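Local coordinates for putative peptidase (Chlamydophila abortus, PDB 3CE2), which is a putative zinc-dependent peptidase of the M3B (oligopeptidase F) family that probably degrades small bioactive peptides, at residues S433-M438 with C547-I552; N554-A559 with I592-C597. All coordinates share one frame; numbering follows the deposited sequence.

Contact 1 of 2, residues S433-M438 with C547-I552; sequences STLNEM and CFLEKI
Leu435 and Leu549 face each other where two helical segments, 433-438 and 547-552, cross at -45°, their axes 10.0 Å apart at closest approach and the two CA atoms 6.4 Å from each other; the touching residues are buried. Leu435 holds its CG trans to the backbone nitrogen (chi1 -178°), which carries CD1 across to the other helix. This CD1 lies 3.7 Å from CB of Phe548, the two side chains meeting at about a right angle, and 4.0 Å from CB of Leu549. Leu549 answers with a similarly extended first torsion: its CD2 comes 3.6 Å from CB of Met438, whose bent end turns away from residues 547-552 but stays on the same helix, against Leu546. The Phe548 ring likewise leads off, to meet the rings of Tyr563 and Phe566. Glu437 hydrogen-bonds through OE2 to ND1 of His402, a zinc ligand in the HExxH sequence of helix 394-416; Glu430 is the third ligand, as in M3 metallopeptidases. Ser433 and Thr434 bond its backbone O. Glu437 thus faces the zinc ligand His402, while Leu435 and Met438 pack on segment 547-552 through methyl and methylene groups.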
# COMPACT_ATOMS: atom_id res chain seq x y z
N SER A 433 7.51 0.30 -6.71
CA SER A 433 6.56 -0.14 -7.72
C SER A 433 6.02 1.04 -8.53
O SER A 433 5.92 0.98 -9.76
CB SER A 433 5.41 -0.88 -7.07
OG SER A 433 4.93 -0.13 -5.96
N THR A 434 5.68 2.12 -7.82
CA THR A 434 5.09 3.29 -8.44
C THR A 434 6.11 3.96 -9.34
O THR A 434 5.80 4.31 -10.48
CB THR A 434 4.57 4.27 -7.37
OG1 THR A 434 3.43 3.69 -6.71
CG2 THR A 434 4.14 5.57 -8.00
N LEU A 435 7.33 4.12 -8.83
CA LEU A 435 8.41 4.67 -9.65
C LEU A 435 8.59 3.87 -10.94
O LEU A 435 8.69 4.46 -12.02
CB LEU A 435 9.73 4.74 -8.87
CG LEU A 435 10.94 5.35 -9.60
CD1 LEU A 435 11.87 6.08 -8.63
CD2 LEU A 435 11.72 4.33 -10.41
N ASN A 436 8.62 2.55 -10.86
CA ASN A 436 8.66 1.75 -12.09
C ASN A 436 7.48 2.00 -13.05
O ASN A 436 7.68 2.13 -14.24
CB ASN A 436 8.81 0.25 -11.79
CG ASN A 436 10.22 -0.14 -11.45
OD1 ASN A 436 11.10 0.72 -11.35
ND2 ASN A 436 10.46 -1.42 -11.24
N GLU A 437 6.25 2.07 -12.53
CA GLU A 437 5.11 2.35 -13.40
C GLU A 437 5.37 3.64 -14.12
O GLU A 437 5.21 3.71 -15.32
CB GLU A 437 3.84 2.54 -12.60
CG GLU A 437 3.06 1.27 -12.30
CD GLU A 437 2.06 1.48 -11.17
OE1 GLU A 437 1.04 2.18 -11.39
OE2 GLU A 437 2.29 0.95 -10.06
N MET A 438 5.76 4.67 -13.37
CA MET A 438 5.92 6.03 -13.90
C MET A 438 7.04 6.13 -14.93
O MET A 438 6.87 6.71 -15.99
CB MET A 438 6.14 7.02 -12.76
CG MET A 438 4.89 7.18 -11.88
SD MET A 438 3.57 8.08 -12.74
CE MET A 438 2.13 7.11 -12.32
N CYS A 547 9.67 12.23 -6.84
CA CYS A 547 10.89 12.95 -6.50
C CYS A 547 12.13 12.20 -6.95
O CYS A 547 12.92 12.70 -7.73
CB CYS A 547 10.96 13.18 -5.00
SG CYS A 547 12.43 14.06 -4.44
N PHE A 548 12.30 10.98 -6.45
CA PHE A 548 13.40 10.12 -6.88
C PHE A 548 13.50 10.05 -8.38
O PHE A 548 14.57 10.20 -8.96
CB PHE A 548 13.16 8.72 -6.36
CG PHE A 548 13.72 8.49 -5.00
CD1 PHE A 548 15.03 8.83 -4.71
CD2 PHE A 548 12.96 7.89 -4.03
CE1 PHE A 548 15.55 8.60 -3.46
CE2 PHE A 548 13.47 7.64 -2.78
CZ PHE A 548 14.76 8.00 -2.49
N LEU A 549 12.36 9.84 -9.01
CA LEU A 549 12.33 9.70 -10.47
C LEU A 549 12.78 10.97 -11.22
O LEU A 549 13.58 10.90 -12.16
CB LEU A 549 10.94 9.24 -10.94
CG LEU A 549 10.82 9.07 -12.44
CD1 LEU A 549 11.88 8.11 -12.97
CD2 LEU A 549 9.41 8.62 -12.81
N GLU A 550 12.27 12.12 -10.79
CA GLU A 550 12.60 13.39 -11.43
C GLU A 550 14.11 13.65 -11.36
O GLU A 550 14.72 14.01 -12.37
CB GLU A 550 11.81 14.52 -10.77
CG GLU A 550 12.10 15.92 -11.34
CD GLU A 550 11.37 16.20 -12.65
OE1 GLU A 550 10.84 15.24 -13.27
OE2 GLU A 550 11.34 17.38 -13.05
N LYS A 551 14.71 13.46 -10.19
CA LYS A 551 16.14 13.60 -10.04
C LYS A 551 16.88 12.66 -10.99
O LYS A 551 17.89 13.05 -11.59
CB LYS A 551 16.57 13.31 -8.60
CG LYS A 551 16.07 14.33 -7.59
CD LYS A 551 16.52 14.01 -6.15
CE LYS A 551 16.35 15.26 -5.29
NZ LYS A 551 16.01 14.99 -3.86
N ILE A 552 16.37 11.45 -11.15
CA ILE A 552 17.06 10.48 -11.98
C ILE A 552 16.95 10.88 -13.45
O ILE A 552 17.92 10.78 -14.19
CB ILE A 552 16.53 9.04 -11.76
CG1 ILE A 552 17.08 8.48 -10.46
CG2 ILE A 552 16.91 8.12 -12.95
CD1 ILE A 552 16.18 7.42 -9.85

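Contact 2 of 2, residues N554-A559 with I592-C597; sequences NNEDNA and IQKAFC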
# COMPACT_ATOMS: atom_id res chain seq x y z
N ASN A 554 16.88 13.73 -14.67
CA ASN A 554 17.64 14.95 -14.90
C ASN A 554 19.12 14.85 -14.51
O ASN A 554 19.85 15.84 -14.59
CB ASN A 554 16.99 16.09 -14.14
CG ASN A 554 15.71 16.53 -14.78
OD1 ASN A 554 15.62 16.65 -16.00
ND2 ASN A 554 14.69 16.75 -13.95
N ASN A 555 19.53 13.65 -14.10
CA ASN A 555 20.87 13.36 -13.61
C ASN A 555 21.33 14.32 -12.54
O ASN A 555 22.42 14.85 -12.62
CB ASN A 555 21.88 13.33 -14.75
CG ASN A 555 21.24 12.94 -16.05
OD1 ASN A 555 20.62 13.78 -16.71
ND2 ASN A 555 21.36 11.67 -16.42
N GLU A 556 20.48 14.55 -11.55
CA GLU A 556 20.80 15.49 -10.50
C GLU A 556 21.72 14.83 -9.51
O GLU A 556 21.39 13.77 -8.99
CB GLU A 556 19.54 15.97 -9.83
CG GLU A 556 18.47 16.26 -10.84
CD GLU A 556 17.80 17.58 -10.59
OE1 GLU A 556 17.62 17.92 -9.40
OE2 GLU A 556 17.46 18.27 -11.59
N ASP A 557 22.87 15.46 -9.27
CA ASP A 557 23.96 14.85 -8.50
C ASP A 557 24.02 13.33 -8.74
O ASP A 557 24.01 12.90 -9.90
CB ASP A 557 23.84 15.20 -7.00
CG ASP A 557 22.52 14.72 -6.37
OD1 ASP A 557 21.63 15.58 -6.13
OD2 ASP A 557 22.39 13.49 -6.13
N ASN A 558 24.10 12.54 -7.68
CA ASN A 558 23.96 11.10 -7.86
C ASN A 558 22.66 10.66 -7.22
O ASN A 558 22.62 10.15 -6.10
CB ASN A 558 25.23 10.28 -7.48
CG ASN A 558 25.74 10.55 -6.08
OD1 ASN A 558 26.10 9.62 -5.37
ND2 ASN A 558 25.79 11.80 -5.68
N ALA A 559 21.59 10.91 -7.95
CA ALA A 559 20.25 10.61 -7.49
C ALA A 559 20.02 9.13 -7.63
O ALA A 559 19.45 8.49 -6.74
CB ALA A 559 19.26 11.36 -8.29
N ILE A 592 8.32 17.33 -2.23
CA ILE A 592 7.04 17.62 -2.86
C ILE A 592 7.14 18.60 -4.04
O ILE A 592 6.35 18.53 -4.98
CB ILE A 592 5.96 18.04 -1.88
CG1 ILE A 592 4.60 17.87 -2.55
CG2 ILE A 592 6.22 19.45 -1.42
CD1 ILE A 592 3.41 18.11 -1.66
N GLN A 593 8.13 19.47 -4.01
CA GLN A 593 8.31 20.39 -5.12
C GLN A 593 8.85 19.67 -6.34
O GLN A 593 8.47 19.98 -7.48
CB GLN A 593 9.22 21.55 -4.72
CG GLN A 593 8.55 22.46 -3.73
CD GLN A 593 9.29 23.77 -3.57
OE1 GLN A 593 10.51 23.79 -3.38
NE2 GLN A 593 8.55 24.88 -3.63
N LYS A 594 9.71 18.69 -6.09
CA LYS A 594 10.22 17.86 -7.18
C LYS A 594 9.08 17.03 -7.81
O LYS A 594 9.03 16.82 -9.02
CB LYS A 594 11.34 16.94 -6.68
CG LYS A 594 12.73 17.56 -6.68
CD LYS A 594 13.09 17.98 -8.10
CE LYS A 594 14.57 18.25 -8.29
NZ LYS A 594 14.79 18.77 -9.68
N ALA A 595 8.16 16.57 -6.97
CA ALA A 595 7.01 15.85 -7.46
C ALA A 595 6.18 16.76 -8.35
O ALA A 595 5.87 16.42 -9.49
CB ALA A 595 6.17 15.34 -6.29
N PHE A 596 5.84 17.92 -7.82
CA PHE A 596 5.04 18.88 -8.58
C PHE A 596 5.68 19.27 -9.92
O PHE A 596 4.99 19.44 -10.93
CB PHE A 596 4.76 20.12 -7.74
CG PHE A 596 3.76 19.89 -6.65
CD1 PHE A 596 2.78 18.94 -6.79
CD2 PHE A 596 3.77 20.66 -5.51
CE1 PHE A 596 1.84 18.74 -5.80
CE2 PHE A 596 2.83 20.47 -4.51
CZ PHE A 596 1.86 19.49 -4.67
N CYS A 597 7.00 19.38 -9.92
CA CYS A 597 7.71 19.63 -11.17
C CYS A 597 7.41 18.60 -12.23
O CYS A 597 7.09 18.92 -13.37
CB CYS A 597 9.22 19.67 -10.93
SG CYS A 597 9.72 21.20 -10.11
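NZ of Lys594 donates a hydrogen bond to OE1 of Glu556 at 3.0 Å, the polar core of a salt bridge between loop 554-559 and helical segment 592-597. The ammonium also lies 3.3 Å from OE2 of Glu556, so it sits near both carboxylate oxygens, although the hydrogen bond goes to OE1. The donor stands out of the carboxylate plane, 46° above it at OE1. CE of Lys594 follows close behind, 3.3 Å from OE1 of Glu556. The two side chains come from opposite directions and meet at their charged ends. Lys594 bends once along its chain, at chi2 (-59°), and then runs nearly straight through chi3 and chi4, which carries NZ out from the helix to the loop. Glu556 is bent at chi2 as well, and its carboxylate turns to meet the lysine.

The loop joins helix 536-553 to helix 559-567. Asn555, with positive phi (50°), ends the first of these in a Schellman motif, and Asn558 occupies the N-cap position of the second, without a capping bond from its side chain. Glu556 thus belongs to the short turn between two helices, and its bridge ties that turn to helix 590-607, more than thirty residues further on.

Both partners are partly exposed, and the contact is at the surface, so water probably screens the two charges. At its root, the lysine side chain touches Cys547 of helix 536-553. Helix 590-607 also packs on helix 278-289, through Ile592 and Phe596.

In the fold
Contact 1 closes before contact 2 opens along the chain, and their centres lie 10 Å apart on the same side of the chain's centre. Helix 536-553 connects them: it carries segment 547-552, packs against helix 431-447, and runs out into loop 554-559. The two touch directly, through a probable hydrogen bond between O of Lys551 and N of Glu556 (3.0 Å) and through Glu550 against Cys597. Both lie in the M3 peptidase part of the chain. Helix 536-553 lies between helix 431-447, whose Glu437 bonds the zinc ligand His402, and helix 590-607, so contact 1 is the one nearer the zinc site of His402, His406 and Glu430.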